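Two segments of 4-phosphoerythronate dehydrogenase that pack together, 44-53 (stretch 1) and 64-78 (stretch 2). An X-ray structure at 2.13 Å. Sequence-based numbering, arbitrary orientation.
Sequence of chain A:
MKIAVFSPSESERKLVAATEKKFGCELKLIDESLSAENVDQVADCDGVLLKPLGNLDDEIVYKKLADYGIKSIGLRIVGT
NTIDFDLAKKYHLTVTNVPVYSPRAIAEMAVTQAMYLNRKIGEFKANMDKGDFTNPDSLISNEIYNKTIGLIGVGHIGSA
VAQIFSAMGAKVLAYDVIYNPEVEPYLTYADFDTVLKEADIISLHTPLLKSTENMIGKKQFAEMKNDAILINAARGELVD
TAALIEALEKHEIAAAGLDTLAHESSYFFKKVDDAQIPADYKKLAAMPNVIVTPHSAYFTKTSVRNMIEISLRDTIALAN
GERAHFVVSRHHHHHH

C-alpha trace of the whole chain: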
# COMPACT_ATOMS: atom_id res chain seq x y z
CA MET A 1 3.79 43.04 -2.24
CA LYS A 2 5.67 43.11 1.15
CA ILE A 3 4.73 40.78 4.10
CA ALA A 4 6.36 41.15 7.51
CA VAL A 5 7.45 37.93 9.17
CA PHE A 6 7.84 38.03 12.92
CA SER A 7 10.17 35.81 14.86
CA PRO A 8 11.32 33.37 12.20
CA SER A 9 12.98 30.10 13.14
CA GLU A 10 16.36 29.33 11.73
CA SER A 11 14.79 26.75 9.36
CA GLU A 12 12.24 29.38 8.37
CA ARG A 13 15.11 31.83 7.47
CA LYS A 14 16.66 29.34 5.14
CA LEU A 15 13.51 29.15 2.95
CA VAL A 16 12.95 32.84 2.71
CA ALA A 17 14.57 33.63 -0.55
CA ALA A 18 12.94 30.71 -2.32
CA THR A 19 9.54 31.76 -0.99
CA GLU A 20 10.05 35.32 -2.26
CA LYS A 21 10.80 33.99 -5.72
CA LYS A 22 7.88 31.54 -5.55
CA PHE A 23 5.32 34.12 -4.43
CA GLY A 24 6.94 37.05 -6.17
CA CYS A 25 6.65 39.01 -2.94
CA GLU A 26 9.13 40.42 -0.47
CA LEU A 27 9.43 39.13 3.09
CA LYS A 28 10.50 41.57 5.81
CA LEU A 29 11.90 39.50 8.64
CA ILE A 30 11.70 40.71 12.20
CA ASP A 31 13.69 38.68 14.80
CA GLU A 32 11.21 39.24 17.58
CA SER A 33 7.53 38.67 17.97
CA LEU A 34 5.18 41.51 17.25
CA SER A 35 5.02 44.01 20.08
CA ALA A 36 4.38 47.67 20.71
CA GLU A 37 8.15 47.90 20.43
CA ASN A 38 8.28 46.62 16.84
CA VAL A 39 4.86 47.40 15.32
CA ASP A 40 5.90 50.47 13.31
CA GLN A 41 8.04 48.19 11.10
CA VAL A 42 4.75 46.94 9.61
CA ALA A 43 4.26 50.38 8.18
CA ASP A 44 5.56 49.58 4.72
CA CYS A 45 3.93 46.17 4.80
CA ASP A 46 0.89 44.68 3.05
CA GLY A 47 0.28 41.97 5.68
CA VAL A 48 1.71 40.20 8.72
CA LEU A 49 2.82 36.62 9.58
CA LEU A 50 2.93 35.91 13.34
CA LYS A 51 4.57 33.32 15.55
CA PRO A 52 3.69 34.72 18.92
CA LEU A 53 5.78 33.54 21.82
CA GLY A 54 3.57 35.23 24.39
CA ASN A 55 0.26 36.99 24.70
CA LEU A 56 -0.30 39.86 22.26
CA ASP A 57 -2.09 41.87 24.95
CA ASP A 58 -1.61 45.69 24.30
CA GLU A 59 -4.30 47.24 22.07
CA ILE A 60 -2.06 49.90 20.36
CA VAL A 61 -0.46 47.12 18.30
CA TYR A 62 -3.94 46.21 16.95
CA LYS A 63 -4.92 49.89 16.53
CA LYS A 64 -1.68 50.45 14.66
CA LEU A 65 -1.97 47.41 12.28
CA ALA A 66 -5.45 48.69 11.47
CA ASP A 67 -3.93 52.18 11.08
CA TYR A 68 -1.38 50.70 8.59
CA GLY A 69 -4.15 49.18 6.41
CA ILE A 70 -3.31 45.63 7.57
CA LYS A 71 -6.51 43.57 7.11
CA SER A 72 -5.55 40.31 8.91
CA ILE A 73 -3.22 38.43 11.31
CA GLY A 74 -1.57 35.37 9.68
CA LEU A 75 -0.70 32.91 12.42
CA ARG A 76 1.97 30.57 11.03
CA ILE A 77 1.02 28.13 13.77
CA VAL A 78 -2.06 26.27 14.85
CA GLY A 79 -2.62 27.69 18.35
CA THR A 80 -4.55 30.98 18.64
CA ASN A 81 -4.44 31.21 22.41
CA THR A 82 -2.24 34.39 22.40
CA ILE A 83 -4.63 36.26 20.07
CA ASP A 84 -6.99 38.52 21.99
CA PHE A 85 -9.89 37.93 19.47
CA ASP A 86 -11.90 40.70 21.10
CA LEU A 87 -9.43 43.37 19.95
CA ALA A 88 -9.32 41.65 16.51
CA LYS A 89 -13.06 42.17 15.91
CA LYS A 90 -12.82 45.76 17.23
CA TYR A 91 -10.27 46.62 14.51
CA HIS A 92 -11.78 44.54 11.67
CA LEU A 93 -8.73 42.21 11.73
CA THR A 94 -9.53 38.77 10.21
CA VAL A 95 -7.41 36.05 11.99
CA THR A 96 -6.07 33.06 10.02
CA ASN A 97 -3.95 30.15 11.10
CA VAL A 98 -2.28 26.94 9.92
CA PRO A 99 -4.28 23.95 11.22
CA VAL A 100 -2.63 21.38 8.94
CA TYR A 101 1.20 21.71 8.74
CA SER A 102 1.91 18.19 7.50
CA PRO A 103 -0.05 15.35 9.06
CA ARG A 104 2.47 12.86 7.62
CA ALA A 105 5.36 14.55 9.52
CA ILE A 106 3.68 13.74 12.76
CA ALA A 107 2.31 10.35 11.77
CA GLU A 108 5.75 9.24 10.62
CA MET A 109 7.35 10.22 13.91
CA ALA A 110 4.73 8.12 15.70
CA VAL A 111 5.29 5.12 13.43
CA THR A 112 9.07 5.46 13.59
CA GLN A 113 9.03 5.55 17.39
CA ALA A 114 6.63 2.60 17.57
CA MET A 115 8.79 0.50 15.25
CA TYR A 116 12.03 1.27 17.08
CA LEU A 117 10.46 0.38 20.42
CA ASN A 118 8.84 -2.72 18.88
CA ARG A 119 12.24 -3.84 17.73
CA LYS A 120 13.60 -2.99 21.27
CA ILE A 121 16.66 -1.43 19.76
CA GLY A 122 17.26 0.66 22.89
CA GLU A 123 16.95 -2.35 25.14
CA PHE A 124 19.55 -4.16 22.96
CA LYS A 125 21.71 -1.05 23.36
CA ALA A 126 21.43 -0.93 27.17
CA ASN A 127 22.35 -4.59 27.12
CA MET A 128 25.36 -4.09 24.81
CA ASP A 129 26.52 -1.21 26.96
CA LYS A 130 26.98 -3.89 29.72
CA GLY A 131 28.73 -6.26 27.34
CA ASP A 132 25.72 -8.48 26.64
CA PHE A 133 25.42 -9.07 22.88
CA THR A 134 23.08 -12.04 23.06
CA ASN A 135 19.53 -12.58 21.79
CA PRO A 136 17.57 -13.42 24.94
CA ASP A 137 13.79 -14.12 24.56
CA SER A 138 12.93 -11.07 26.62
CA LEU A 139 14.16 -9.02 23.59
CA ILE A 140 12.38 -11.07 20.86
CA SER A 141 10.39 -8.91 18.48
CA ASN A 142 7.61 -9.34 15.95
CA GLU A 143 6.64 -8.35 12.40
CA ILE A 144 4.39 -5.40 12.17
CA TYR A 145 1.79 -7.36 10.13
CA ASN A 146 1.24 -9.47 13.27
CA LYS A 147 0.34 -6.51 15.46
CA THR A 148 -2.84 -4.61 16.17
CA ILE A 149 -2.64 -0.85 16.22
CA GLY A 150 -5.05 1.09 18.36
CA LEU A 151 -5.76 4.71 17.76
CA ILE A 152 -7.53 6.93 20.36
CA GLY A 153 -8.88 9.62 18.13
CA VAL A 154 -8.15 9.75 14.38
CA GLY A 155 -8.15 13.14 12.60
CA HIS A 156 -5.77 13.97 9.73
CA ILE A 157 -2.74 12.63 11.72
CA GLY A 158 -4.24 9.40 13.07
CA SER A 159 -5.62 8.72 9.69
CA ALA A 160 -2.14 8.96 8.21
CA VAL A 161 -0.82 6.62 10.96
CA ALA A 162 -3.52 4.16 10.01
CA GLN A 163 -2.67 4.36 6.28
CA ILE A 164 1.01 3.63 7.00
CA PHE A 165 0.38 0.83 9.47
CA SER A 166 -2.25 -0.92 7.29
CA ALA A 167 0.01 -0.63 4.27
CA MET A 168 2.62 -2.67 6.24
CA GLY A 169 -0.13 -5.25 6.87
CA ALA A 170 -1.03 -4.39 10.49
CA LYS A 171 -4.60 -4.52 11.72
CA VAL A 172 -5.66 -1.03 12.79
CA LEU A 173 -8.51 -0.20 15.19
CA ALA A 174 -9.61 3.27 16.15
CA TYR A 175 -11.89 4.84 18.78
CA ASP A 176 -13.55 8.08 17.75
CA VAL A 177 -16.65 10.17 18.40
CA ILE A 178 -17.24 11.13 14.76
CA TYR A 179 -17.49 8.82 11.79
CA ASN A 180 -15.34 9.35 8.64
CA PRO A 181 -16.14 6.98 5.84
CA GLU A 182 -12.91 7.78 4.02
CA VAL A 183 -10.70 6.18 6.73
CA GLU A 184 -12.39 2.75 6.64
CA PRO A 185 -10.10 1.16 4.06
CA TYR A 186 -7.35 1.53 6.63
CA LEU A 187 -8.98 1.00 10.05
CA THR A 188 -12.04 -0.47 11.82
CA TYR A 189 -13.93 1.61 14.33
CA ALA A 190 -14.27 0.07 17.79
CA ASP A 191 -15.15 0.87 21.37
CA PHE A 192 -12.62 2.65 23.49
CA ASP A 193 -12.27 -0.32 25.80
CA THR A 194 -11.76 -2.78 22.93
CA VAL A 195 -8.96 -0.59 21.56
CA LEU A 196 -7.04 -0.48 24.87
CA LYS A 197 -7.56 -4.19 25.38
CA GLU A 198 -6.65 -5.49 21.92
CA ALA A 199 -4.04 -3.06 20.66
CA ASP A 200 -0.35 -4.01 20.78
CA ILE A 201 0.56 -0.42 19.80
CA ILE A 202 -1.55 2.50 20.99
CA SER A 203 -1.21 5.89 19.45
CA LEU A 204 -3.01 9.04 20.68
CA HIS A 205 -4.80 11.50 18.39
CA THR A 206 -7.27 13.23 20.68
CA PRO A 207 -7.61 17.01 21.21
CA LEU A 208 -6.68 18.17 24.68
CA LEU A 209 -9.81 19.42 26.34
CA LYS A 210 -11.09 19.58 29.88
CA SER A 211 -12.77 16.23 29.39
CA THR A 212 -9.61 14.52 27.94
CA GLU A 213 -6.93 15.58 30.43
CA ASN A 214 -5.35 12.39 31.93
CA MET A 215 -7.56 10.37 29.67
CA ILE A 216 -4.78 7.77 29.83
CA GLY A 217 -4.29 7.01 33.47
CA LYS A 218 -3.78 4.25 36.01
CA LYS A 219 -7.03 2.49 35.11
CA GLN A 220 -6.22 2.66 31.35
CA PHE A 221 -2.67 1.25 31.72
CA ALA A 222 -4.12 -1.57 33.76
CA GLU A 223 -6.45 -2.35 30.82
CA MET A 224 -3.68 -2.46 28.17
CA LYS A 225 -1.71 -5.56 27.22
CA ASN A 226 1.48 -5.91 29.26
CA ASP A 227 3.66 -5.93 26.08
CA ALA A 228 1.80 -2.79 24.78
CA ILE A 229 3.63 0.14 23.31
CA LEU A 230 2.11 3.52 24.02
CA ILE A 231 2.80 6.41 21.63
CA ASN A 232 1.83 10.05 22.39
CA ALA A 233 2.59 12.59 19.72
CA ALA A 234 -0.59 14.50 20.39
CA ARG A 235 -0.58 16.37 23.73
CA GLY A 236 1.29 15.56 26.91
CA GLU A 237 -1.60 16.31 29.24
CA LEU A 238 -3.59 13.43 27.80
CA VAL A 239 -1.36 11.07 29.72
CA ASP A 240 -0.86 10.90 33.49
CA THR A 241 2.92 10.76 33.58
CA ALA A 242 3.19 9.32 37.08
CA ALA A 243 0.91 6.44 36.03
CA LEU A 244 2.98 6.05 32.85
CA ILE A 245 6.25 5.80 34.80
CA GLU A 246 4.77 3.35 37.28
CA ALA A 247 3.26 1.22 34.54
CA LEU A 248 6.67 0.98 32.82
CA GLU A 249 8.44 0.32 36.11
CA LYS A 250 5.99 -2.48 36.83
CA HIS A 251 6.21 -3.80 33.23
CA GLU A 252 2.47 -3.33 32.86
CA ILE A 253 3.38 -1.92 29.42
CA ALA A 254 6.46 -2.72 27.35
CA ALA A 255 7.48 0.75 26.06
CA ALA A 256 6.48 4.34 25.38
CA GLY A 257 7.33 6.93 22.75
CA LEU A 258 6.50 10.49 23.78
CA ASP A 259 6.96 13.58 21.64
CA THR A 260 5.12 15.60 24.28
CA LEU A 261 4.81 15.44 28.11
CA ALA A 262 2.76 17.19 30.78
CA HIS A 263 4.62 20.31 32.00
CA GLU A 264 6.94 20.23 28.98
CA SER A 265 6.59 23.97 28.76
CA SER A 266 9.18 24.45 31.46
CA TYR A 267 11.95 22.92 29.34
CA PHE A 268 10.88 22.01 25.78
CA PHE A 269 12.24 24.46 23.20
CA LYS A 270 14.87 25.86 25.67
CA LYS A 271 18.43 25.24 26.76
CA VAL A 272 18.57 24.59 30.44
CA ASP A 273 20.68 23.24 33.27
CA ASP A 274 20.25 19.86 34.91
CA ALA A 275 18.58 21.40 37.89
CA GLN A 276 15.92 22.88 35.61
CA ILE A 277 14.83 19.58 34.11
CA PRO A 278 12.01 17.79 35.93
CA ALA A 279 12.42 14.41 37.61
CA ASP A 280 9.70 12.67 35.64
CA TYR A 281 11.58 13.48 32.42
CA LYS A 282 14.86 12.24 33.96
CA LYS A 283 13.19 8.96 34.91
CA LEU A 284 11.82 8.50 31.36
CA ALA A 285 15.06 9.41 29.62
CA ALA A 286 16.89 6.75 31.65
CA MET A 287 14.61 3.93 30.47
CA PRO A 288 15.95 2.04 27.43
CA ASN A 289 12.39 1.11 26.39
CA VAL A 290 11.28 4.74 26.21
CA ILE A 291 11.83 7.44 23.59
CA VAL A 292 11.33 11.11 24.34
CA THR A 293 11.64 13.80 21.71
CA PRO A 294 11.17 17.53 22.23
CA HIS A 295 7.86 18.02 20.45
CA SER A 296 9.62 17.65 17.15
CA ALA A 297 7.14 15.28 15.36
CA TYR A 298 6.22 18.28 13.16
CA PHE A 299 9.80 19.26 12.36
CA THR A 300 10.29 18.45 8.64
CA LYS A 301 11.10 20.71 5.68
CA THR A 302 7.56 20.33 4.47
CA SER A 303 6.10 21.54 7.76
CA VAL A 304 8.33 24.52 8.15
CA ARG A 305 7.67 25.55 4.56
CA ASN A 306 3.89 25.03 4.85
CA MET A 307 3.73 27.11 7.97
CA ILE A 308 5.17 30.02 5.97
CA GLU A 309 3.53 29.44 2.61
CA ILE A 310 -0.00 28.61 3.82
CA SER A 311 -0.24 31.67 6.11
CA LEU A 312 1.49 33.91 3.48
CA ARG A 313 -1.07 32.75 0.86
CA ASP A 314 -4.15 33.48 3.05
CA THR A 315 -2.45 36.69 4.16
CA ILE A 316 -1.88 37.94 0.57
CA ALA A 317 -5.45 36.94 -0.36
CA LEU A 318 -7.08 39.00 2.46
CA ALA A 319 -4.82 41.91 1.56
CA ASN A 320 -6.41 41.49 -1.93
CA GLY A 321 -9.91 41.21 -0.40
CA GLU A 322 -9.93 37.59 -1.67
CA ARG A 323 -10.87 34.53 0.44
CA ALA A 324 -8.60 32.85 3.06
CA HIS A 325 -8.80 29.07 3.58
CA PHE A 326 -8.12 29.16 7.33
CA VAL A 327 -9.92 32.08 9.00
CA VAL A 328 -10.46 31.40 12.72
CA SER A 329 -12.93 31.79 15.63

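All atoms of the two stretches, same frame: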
# COMPACT_ATOMS: atom_id res chain seq x y z
N ASP A 44 5.39 49.71 6.15
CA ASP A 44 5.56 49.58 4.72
C ASP A 44 5.12 48.21 4.23
O ASP A 44 5.49 47.78 3.15
CB ASP A 44 6.98 49.91 4.27
CG ASP A 44 8.02 49.12 5.02
OD1 ASP A 44 7.71 48.52 6.05
OD2 ASP A 44 9.18 49.12 4.58
N CYS A 45 4.29 47.55 5.02
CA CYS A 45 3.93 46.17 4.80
C CYS A 45 2.46 45.97 4.42
O CYS A 45 1.58 46.59 4.98
CB CYS A 45 4.26 45.35 6.03
SG CYS A 45 6.01 44.93 6.20
N ASP A 46 2.23 45.12 3.42
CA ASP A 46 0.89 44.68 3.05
C ASP A 46 0.13 43.82 4.08
O ASP A 46 -1.08 43.89 4.20
CB ASP A 46 0.92 44.00 1.68
CG ASP A 46 1.15 44.97 0.54
OD1 ASP A 46 2.31 45.15 0.13
OD2 ASP A 46 0.18 45.56 0.05
N GLY A 47 0.86 42.94 4.77
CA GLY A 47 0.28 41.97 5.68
C GLY A 47 1.27 41.42 6.68
O GLY A 47 2.46 41.67 6.55
N VAL A 48 0.80 40.69 7.69
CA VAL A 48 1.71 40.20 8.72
C VAL A 48 1.60 38.68 8.94
O VAL A 48 0.52 38.08 8.78
CB VAL A 48 1.50 41.01 10.02
CG1 VAL A 48 2.11 40.32 11.23
CG2 VAL A 48 2.10 42.40 9.86
N LEU A 49 2.74 38.06 9.25
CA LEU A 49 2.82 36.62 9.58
C LEU A 49 3.40 36.50 11.00
O LEU A 49 4.55 36.94 11.27
CB LEU A 49 3.65 35.85 8.53
CG LEU A 49 3.06 35.69 7.11
CD1 LEU A 49 3.90 34.74 6.24
CD2 LEU A 49 1.61 35.22 7.14
N LEU A 50 2.61 35.92 11.91
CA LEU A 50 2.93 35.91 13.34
C LEU A 50 3.28 34.53 13.86
O LEU A 50 2.76 33.51 13.38
CB LEU A 50 1.75 36.45 14.15
CG LEU A 50 1.38 37.94 13.97
CD1 LEU A 50 0.54 38.45 15.16
CD2 LEU A 50 2.64 38.79 13.81
N LYS A 51 4.24 34.49 14.77
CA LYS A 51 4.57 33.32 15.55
C LYS A 51 4.71 33.80 16.97
O LYS A 51 5.82 34.00 17.44
CB LYS A 51 5.85 32.67 15.07
CG LYS A 51 6.20 31.37 15.79
CD LYS A 51 7.45 30.73 15.21
CE LYS A 51 8.13 29.82 16.22
NZ LYS A 51 8.94 28.76 15.56
N PRO A 52 3.50 34.01 17.66
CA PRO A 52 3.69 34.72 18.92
C PRO A 52 4.18 33.85 20.06
O PRO A 52 3.57 32.85 20.38
CB PRO A 52 2.29 35.27 19.26
CG PRO A 52 1.36 34.82 18.20
CD PRO A 52 2.00 33.65 17.57
N LEU A 53 5.28 34.24 20.66
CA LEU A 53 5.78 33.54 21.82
C LEU A 53 4.80 33.65 22.99
O LEU A 53 4.49 32.68 23.66
CB LEU A 53 7.12 34.13 22.22
CG LEU A 53 7.65 33.81 23.61
CD1 LEU A 53 9.12 33.43 23.53
CD2 LEU A 53 7.44 34.99 24.54
N LYS A 64 -2.70 50.07 15.63
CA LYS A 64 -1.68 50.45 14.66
C LYS A 64 -1.59 49.57 13.38
O LYS A 64 -1.28 50.10 12.31
CB LYS A 64 -0.34 50.56 15.36
CG LYS A 64 -0.31 51.75 16.30
CD LYS A 64 0.93 51.75 17.16
CE LYS A 64 1.68 53.06 17.04
NZ LYS A 64 3.09 52.87 17.43
N LEU A 65 -1.84 48.26 13.49
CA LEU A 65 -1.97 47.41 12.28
C LEU A 65 -3.14 47.89 11.42
O LEU A 65 -3.01 48.05 10.20
CB LEU A 65 -2.22 45.95 12.63
CG LEU A 65 -1.15 45.27 13.48
CD1 LEU A 65 -1.64 43.88 13.87
CD2 LEU A 65 0.19 45.23 12.75
N ALA A 66 -4.27 48.10 12.09
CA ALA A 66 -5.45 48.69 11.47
C ALA A 66 -5.13 50.06 10.87
O ALA A 66 -5.51 50.33 9.75
CB ALA A 66 -6.58 48.81 12.47
N ASP A 67 -4.42 50.90 11.62
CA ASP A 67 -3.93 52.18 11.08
C ASP A 67 -3.07 51.99 9.81
O ASP A 67 -3.15 52.81 8.90
CB ASP A 67 -3.13 52.98 12.13
CG ASP A 67 -3.99 53.94 12.97
OD1 ASP A 67 -5.18 53.65 13.24
OD2 ASP A 67 -3.44 54.99 13.37
N TYR A 68 -2.25 50.93 9.76
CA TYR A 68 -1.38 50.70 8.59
C TYR A 68 -2.06 49.94 7.44
O TYR A 68 -1.39 49.47 6.54
CB TYR A 68 -0.09 49.99 8.99
CG TYR A 68 0.74 50.74 10.02
CD1 TYR A 68 0.97 52.12 9.90
CD2 TYR A 68 1.31 50.07 11.09
CE1 TYR A 68 1.73 52.80 10.84
CE2 TYR A 68 2.06 50.74 12.02
CZ TYR A 68 2.27 52.09 11.90
OH TYR A 68 3.03 52.73 12.84
N GLY A 69 -3.38 49.83 7.48
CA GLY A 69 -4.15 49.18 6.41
C GLY A 69 -4.08 47.66 6.42
O GLY A 69 -4.61 47.01 5.50
N ILE A 70 -3.45 47.09 7.46
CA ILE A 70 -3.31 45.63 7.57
C ILE A 70 -4.70 45.08 7.86
O ILE A 70 -5.35 45.53 8.81
CB ILE A 70 -2.34 45.19 8.70
CG1 ILE A 70 -0.91 45.73 8.50
CG2 ILE A 70 -2.28 43.68 8.80
CD1 ILE A 70 -0.14 45.08 7.36
N LYS A 71 -5.14 44.12 7.04
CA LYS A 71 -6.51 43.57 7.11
C LYS A 71 -6.64 42.22 7.82
O LYS A 71 -7.77 41.75 8.02
CB LYS A 71 -7.10 43.45 5.70
CG LYS A 71 -7.06 44.73 4.87
CD LYS A 71 -7.44 44.47 3.43
CE LYS A 71 -8.80 43.80 3.30
NZ LYS A 71 -9.27 43.83 1.89
N SER A 72 -5.51 41.58 8.19
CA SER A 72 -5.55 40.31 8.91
C SER A 72 -4.30 40.06 9.76
O SER A 72 -3.34 40.82 9.69
CB SER A 72 -5.77 39.14 7.93
OG SER A 72 -4.60 38.85 7.18
N ILE A 73 -4.37 39.02 10.60
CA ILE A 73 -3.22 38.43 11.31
C ILE A 73 -3.02 36.94 10.89
O ILE A 73 -3.85 36.04 11.20
CB ILE A 73 -3.37 38.55 12.85
CG1 ILE A 73 -3.41 40.02 13.27
CG2 ILE A 73 -2.21 37.87 13.58
CD1 ILE A 73 -3.95 40.21 14.67
N GLY A 74 -1.92 36.70 10.17
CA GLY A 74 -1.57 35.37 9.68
C GLY A 74 -0.71 34.63 10.70
O GLY A 74 0.52 34.77 10.72
N LEU A 75 -1.36 33.91 11.59
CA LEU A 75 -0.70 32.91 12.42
C LEU A 75 -0.04 31.91 11.53
O LEU A 75 -0.69 31.38 10.61
CB LEU A 75 -1.72 32.13 13.26
CG LEU A 75 -2.13 32.69 14.60
CD1 LEU A 75 -1.67 34.11 14.87
CD2 LEU A 75 -3.64 32.58 14.67
N ARG A 76 1.24 31.63 11.79
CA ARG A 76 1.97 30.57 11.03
C ARG A 76 1.79 29.21 11.70
O ARG A 76 2.15 28.16 11.14
CB ARG A 76 3.46 30.88 10.90
CG ARG A 76 3.75 32.17 10.11
CD ARG A 76 5.18 32.18 9.59
NE ARG A 76 6.25 32.03 10.61
CZ ARG A 76 6.64 32.98 11.46
NH1 ARG A 76 7.65 32.76 12.30
NH2 ARG A 76 6.01 34.16 11.48
N ILE A 77 1.25 29.28 12.92
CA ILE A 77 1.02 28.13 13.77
C ILE A 77 -0.47 27.82 13.87
O ILE A 77 -1.34 28.50 13.28
CB ILE A 77 1.60 28.35 15.15
CG1 ILE A 77 0.90 29.48 15.87
CG2 ILE A 77 3.09 28.64 15.02
CD1 ILE A 77 1.52 29.76 17.22
N VAL A 78 -0.73 26.74 14.61
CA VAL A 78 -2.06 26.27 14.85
C VAL A 78 -2.74 26.95 16.03
O VAL A 78 -3.90 27.31 15.92
CB VAL A 78 -2.07 24.74 15.04
CG1 VAL A 78 -1.34 24.34 16.31
CG2 VAL A 78 -3.50 24.22 15.04

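The contact is built around two short parallel strands, one ending at Leu50 and the other spanning 72-75, whose axes come within 4.6 Å and whose directions differ by 32°. Three backbone hydrogen bonds hold them in register. Gly74 N donates to Val48 O at 3.1 Å, Leu50 N donates to Gly74 O at 2.7 Å, and Arg76 N donates to Leu50 O at 2.9 Å. The partners alternate by two residues on each strand, as a parallel ladder requires, and the last rung reaches past the end of the second strand into the loop.

A clear hollow in the contact is left by the missing side chain of Gly74. Gly74 CA lies 4.6 Å from Leu49 CA, and the side chain of Leu49, with chi1 m and chi2 t, occupies the space a neighbour would otherwise claim. A CB built on Gly74 would fall 2.7 Å from Leu49 CD2 and 3.0 Å from Val48 O, clashing with both. The rule is plain: in this bridged pair the leucine is the bump and the glycine is the hollow. The close approach also lets Leu49 CA sit 3.2 Å from Gly74 O, a CA-H...O contact beside the conventional bond to Leu50 N.

The next pair, Leu50 and Leu75, puts its side chains on the other face of the sheet. Here two leucines share the space: Leu50 CB meets Leu75 CD1 at 4.2 Å, the end of Leu75 coming nearer than its CB direction alone would suggest. Leu50 also reaches back along the neighbouring strand, Leu50 CD1 lying against Ile73 CG2 at 3.2 Å, shorter than two methyl groups normally approach, so the packing is tight or the coordinates slightly strained there. One side chain thus bridges two positions on its partner strand.

Before the strands pair, Ile70 acts as a plug. Its CB points sideways, but the m, m rotamer carries CD1 inward to a site lined largely by backbone: Ile70 CD1 is 3.3 Å from Cys45 O, 3.5 Å from Asp46 O and 3.5 Å from Gly47 N. Ile70 CD1 also lies 4.3 Å from Val48 CG2. Leu65, on the helix, closes in more loosely, Leu65 CD2 lying 4.5 Å from Val48 CG2, so that methyl is touched from both helix and loop.

At the far end, Arg76 has more area covered by the opposing stretch than any other residue here. Its CB points toward stretch 1, and its aliphatic part packs on Leu49, Arg76 CG to Leu49 CB at 4.0 Å. Lys51 CB covers one face of the guanidinium, 3.3 Å from Arg76 NH1, while Leu49 O lies at the edge near its plane, 3.1 Å from Arg76 NH2. The lysine contributes the base of its side chain to this cover; its extended end leads away.

Ile77 finishes the contact. Ile77 CD1 rests 3.9 Å from Pro52 CD, and Ile77 CG2 lies 4.2 Å from Lys51 CG, so the branched side chain touches two successive residues beyond the strand.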